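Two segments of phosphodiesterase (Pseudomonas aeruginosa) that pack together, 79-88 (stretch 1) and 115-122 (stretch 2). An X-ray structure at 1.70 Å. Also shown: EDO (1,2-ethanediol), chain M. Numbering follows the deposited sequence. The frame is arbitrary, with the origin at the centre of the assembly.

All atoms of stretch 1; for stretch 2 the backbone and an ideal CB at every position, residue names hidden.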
# COMPACT_ATOMS: atom_id res chain seq x y z
N PRO A 79 -26.04 6.03 8.22
CA PRO A 79 -26.39 7.31 8.83
C PRO A 79 -25.25 8.31 8.62
O PRO A 79 -25.47 9.40 8.10
CB PRO A 79 -26.54 6.96 10.31
CG PRO A 79 -26.88 5.51 10.32
CD PRO A 79 -26.16 4.90 9.16
N PHE A 80 -24.04 7.93 9.02
CA PHE A 80 -22.88 8.80 8.88
C PHE A 80 -21.74 8.12 8.12
O PHE A 80 -20.77 7.66 8.72
CB PHE A 80 -22.37 9.23 10.26
CG PHE A 80 -23.43 9.82 11.15
CD1 PHE A 80 -23.99 11.05 10.85
CD2 PHE A 80 -23.84 9.15 12.29
CE1 PHE A 80 -24.96 11.59 11.68
CE2 PHE A 80 -24.80 9.69 13.12
CZ PHE A 80 -25.36 10.91 12.81
N PRO A 81 -21.86 8.05 6.78
CA PRO A 81 -20.82 7.48 5.92
C PRO A 81 -19.55 8.32 6.03
O PRO A 81 -18.44 7.81 5.85
CB PRO A 81 -21.43 7.60 4.52
CG PRO A 81 -22.40 8.76 4.66
CD PRO A 81 -23.02 8.48 5.99
N ASN A 82 -19.72 9.61 6.31
CA ASN A 82 -18.59 10.48 6.59
C ASN A 82 -17.77 10.02 7.79
O ASN A 82 -16.55 9.96 7.72
CB ASN A 82 -19.04 11.94 6.78
CG ASN A 82 -20.15 12.10 7.81
OD1 ASN A 82 -20.97 11.20 8.02
ND2 ASN A 82 -20.18 13.26 8.46
N TYR A 83 -18.43 9.69 8.89
CA TYR A 83 -17.70 9.26 10.08
C TYR A 83 -16.96 7.96 9.83
O TYR A 83 -15.85 7.76 10.32
CB TYR A 83 -18.63 9.11 11.29
CG TYR A 83 -19.27 10.40 11.76
CD1 TYR A 83 -18.77 11.63 11.36
CD2 TYR A 83 -20.36 10.38 12.63
CE1 TYR A 83 -19.36 12.82 11.80
CE2 TYR A 83 -20.95 11.55 13.07
CZ TYR A 83 -20.45 12.76 12.65
OH TYR A 83 -21.03 13.93 13.10
N GLU A 84 -17.59 7.06 9.07
CA GLU A 84 -16.98 5.77 8.80
C GLU A 84 -15.79 5.89 7.85
O GLU A 84 -14.79 5.16 8.00
CB GLU A 84 -18.01 4.77 8.27
CG GLU A 84 -19.04 4.36 9.31
CD GLU A 84 -18.39 3.90 10.61
OE1 GLU A 84 -17.51 3.02 10.56
OE2 GLU A 84 -18.76 4.44 11.68
N PHE A 85 -15.87 6.80 6.89
CA PHE A 85 -14.76 7.02 5.97
C PHE A 85 -13.58 7.55 6.78
O PHE A 85 -12.44 7.08 6.66
CB PHE A 85 -15.15 8.02 4.88
CG PHE A 85 -14.10 8.21 3.81
CD1 PHE A 85 -14.21 7.54 2.60
CD2 PHE A 85 -13.02 9.05 4.01
CE1 PHE A 85 -13.26 7.71 1.60
CE2 PHE A 85 -12.07 9.22 3.02
CZ PHE A 85 -12.18 8.56 1.82
N ILE A 86 -13.86 8.53 7.63
CA ILE A 86 -12.81 9.14 8.45
C ILE A 86 -12.13 8.14 9.37
O ILE A 86 -10.90 8.08 9.43
CB ILE A 86 -13.35 10.33 9.26
CG1 ILE A 86 -13.69 11.47 8.30
CG2 ILE A 86 -12.32 10.75 10.29
CD1 ILE A 86 -14.56 12.56 8.90
N TRP A 87 -12.92 7.34 10.08
CA TRP A 87 -12.35 6.32 10.97
C TRP A 87 -11.59 5.21 10.25
O TRP A 87 -10.60 4.72 10.77
CB TRP A 87 -13.42 5.73 11.91
CG TRP A 87 -13.69 6.58 13.12
CD1 TRP A 87 -14.89 7.12 13.49
CD2 TRP A 87 -12.75 7.00 14.12
NE1 TRP A 87 -14.76 7.83 14.66
CE2 TRP A 87 -13.45 7.77 15.06
CE3 TRP A 87 -11.38 6.78 14.30
CZ2 TRP A 87 -12.83 8.34 16.17
CZ3 TRP A 87 -10.76 7.34 15.41
CH2 TRP A 87 -11.49 8.11 16.33
N ASP A 88 -12.03 4.82 9.06
CA ASP A 88 -11.30 3.83 8.27
C ASP A 88 -9.95 4.42 7.84
O ASP A 88 -8.93 3.72 7.82
CB ASP A 88 -12.09 3.39 7.03
CG ASP A 88 -13.09 2.27 7.32
OD1 ASP A 88 -13.36 1.96 8.51
OD2 ASP A 88 -13.62 1.71 6.34
N UNK A 115 -9.25 -1.55 18.27
CA UNK A 115 -9.49 -1.66 19.71
C UNK A 115 -9.40 -0.29 20.38
O UNK A 115 -8.49 -0.03 21.17
CB UNK A 115 -8.49 -2.63 20.35
N UNK A 116 -10.33 0.58 20.04
CA UNK A 116 -10.39 1.92 20.62
C UNK A 116 -11.81 2.46 20.59
O UNK A 116 -12.70 1.86 19.98
CB UNK A 116 -9.45 2.87 19.88
N UNK A 117 -12.03 3.59 21.26
CA UNK A 117 -13.32 4.26 21.24
C UNK A 117 -13.59 4.89 19.88
O UNK A 117 -12.66 5.30 19.19
CB UNK A 117 -13.38 5.32 22.34
N UNK A 118 -14.86 5.00 19.51
CA UNK A 118 -15.24 5.64 18.25
C UNK A 118 -16.17 6.84 18.43
O UNK A 118 -17.29 6.85 17.91
CB UNK A 118 -15.91 4.61 17.34
N UNK A 119 -15.70 7.87 19.15
CA UNK A 119 -16.49 9.09 19.26
C UNK A 119 -16.71 9.64 17.86
O UNK A 119 -15.95 9.32 16.95
CB UNK A 119 -15.80 10.12 20.16
N UNK A 120 -17.72 10.47 17.67
CA UNK A 120 -17.89 11.10 16.37
C UNK A 120 -16.69 11.99 16.07
O UNK A 120 -16.27 12.78 16.93
CB UNK A 120 -19.19 11.91 16.32
N UNK A 121 -16.13 11.86 14.87
CA UNK A 121 -15.03 12.74 14.45
C UNK A 121 -15.50 14.18 14.47
O UNK A 121 -16.65 14.47 14.14
CB UNK A 121 -14.52 12.36 13.06
N UNK A 122 -14.62 15.09 14.86
CA UNK A 122 -15.01 16.49 14.92
C UNK A 122 -13.94 17.38 14.32
O UNK A 122 -12.93 16.89 13.80
CB UNK A 122 -15.29 16.91 16.37
C1 EDO M . -22.29 6.00 12.21
O1 EDO M . -20.91 6.14 11.86
C2 EDO M . -23.04 5.26 11.11
O2 EDO M . -22.60 5.73 9.84

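Stretch 1 offers one side of a helix, running from the N-cap residue Phe80 through Tyr83, Ile86 and Trp87, and the extended chain of stretch 2 passes along it. Three rings and a branched aliphatic set the terms, so the first rule is apolar complementarity; the indole NH of Trp87 adds a demand for an acceptor.

Position 115 has nothing of stretch 1 within 5.5 Å of its ideal CB, so this contact leaves it free. The deposited residue is Asn115, which makes no contact.

Position 116 points its CA-to-CB bond toward the helix, yet the gap is too wide for a small residue to cross. A long or flat side chain could reach the six-membered ring of Trp87. His116, with chi1 in p, does so: its CE1 comes 3.6 Å from CZ3 of Trp87, the ring planes meeting obliquely at 42°. Its ND1 also donates to the backbone O of residue 117 at 2.6 Å, which helps hold the imidazole in place.

Position 117 points sideways with open space ahead, and a polar residue is as good as any. The side chain of Gln117 does not approach the helix.

At position 118 the CB lies 4.3 Å from Trp87 NE1 but again points sideways. A side chain that turns back could cover the indole, and leucine, methionine or an aromatic would all be plausible. Tyr118, with chi1 in m, presents its edge to the indole face: CD1 sits 3.5 Å from CG of Trp87, with the planes at 74°. Its hydroxyl is hydrogen-bonded elsewhere in the structure.

Position 119 matters first for its backbone. Its O accepts from Trp87 NE1 at 3.0 Å, a bond that any residue could supply if the chain followed this path. The phi of -60° and psi of 159° admit proline, and the sideways CB asks for little bulk. Pro119 adds its CD, 3.7 Å from CZ2 of Trp87.

Position 120 points its CA-to-CB bond sideways, but its ideal CB is already 3.7 Å from CE2 of Tyr83, with Phe80 farther along. A broad apolar side chain would suit, aliphatic or aromatic. Phe120 places CD1 3.3 Å from CE2 of Tyr83; these rings are near parallel but slid apart, barely overlapping. Its CE1 is 4.3 Å from CE2 of Phe80, an oblique pairing.

Position 121 points toward the helix, its ideal CB 3.9 Å from CG2 of Ile86, 4.6 Å from CD1 of Tyr83 and 4.8 Å from NE1 of Trp87. A compact apolar residue fits, and phi of -60° again allows proline; valine or alanine would also be reasonable. Pro121 lays CD over the face of Tyr83, 3.8 Å from the ring centroid, a CH-pi contact. The same CD is 3.6 Å from Trp87 NE1, while CG lies 3.9 Å from CG2 of Ile86. Its backbone O accepts a hydrogen bond from a water at 2.7 Å, and that water also bonds Tyr83 OH at 3.0 Å.

Position 122 points away, and its choice is open. Asn122 takes no part in the contact.

Stretch 2, residues 115-122: NHQYPFPN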
# COMPACT_ATOMS: atom_id res chain seq x y z
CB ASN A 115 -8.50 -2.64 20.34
CG ASN A 115 -8.90 -3.02 21.76
OD1 ASN A 115 -10.01 -2.73 22.21
ND2 ASN A 115 -7.99 -3.68 22.46
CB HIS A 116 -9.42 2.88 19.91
CG HIS A 116 -9.73 3.11 18.46
ND1 HIS A 116 -10.70 4.00 18.03
CD2 HIS A 116 -9.17 2.60 17.33
CE1 HIS A 116 -10.73 4.02 16.71
NE2 HIS A 116 -9.82 3.17 16.26
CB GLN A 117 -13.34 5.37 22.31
CG GLN A 117 -12.98 4.89 23.70
CD GLN A 117 -14.16 4.27 24.41
OE1 GLN A 117 -14.33 3.05 24.38
NE2 GLN A 117 -14.98 5.10 25.04
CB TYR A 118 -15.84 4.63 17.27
CG TYR A 118 -14.82 3.70 16.65
CD1 TYR A 118 -14.21 4.02 15.45
CD2 TYR A 118 -14.45 2.51 17.27
CE1 TYR A 118 -13.27 3.18 14.87
CE2 TYR A 118 -13.52 1.66 16.71
CZ TYR A 118 -12.92 2.00 15.50
OH TYR A 118 -12.00 1.16 14.94
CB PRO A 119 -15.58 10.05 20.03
CG PRO A 119 -14.30 9.33 20.29
CD PRO A 119 -14.30 8.04 19.55
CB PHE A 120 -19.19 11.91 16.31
CG PHE A 120 -20.42 11.08 16.53
CD1 PHE A 120 -20.57 9.86 15.90
CD2 PHE A 120 -21.42 11.53 17.37
CE1 PHE A 120 -21.70 9.10 16.10
CE2 PHE A 120 -22.55 10.77 17.58
CZ PHE A 120 -22.69 9.55 16.94
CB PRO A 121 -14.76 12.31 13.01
CG PRO A 121 -15.26 10.92 12.92
CD PRO A 121 -16.46 10.86 13.84
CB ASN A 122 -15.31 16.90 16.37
CG ASN A 122 -14.10 16.77 17.28
OD1 ASN A 122 -12.96 16.70 16.82
ND2 ASN A 122 -14.34 16.76 18.58
O HOH W 1 -19.04 15.63 14.57
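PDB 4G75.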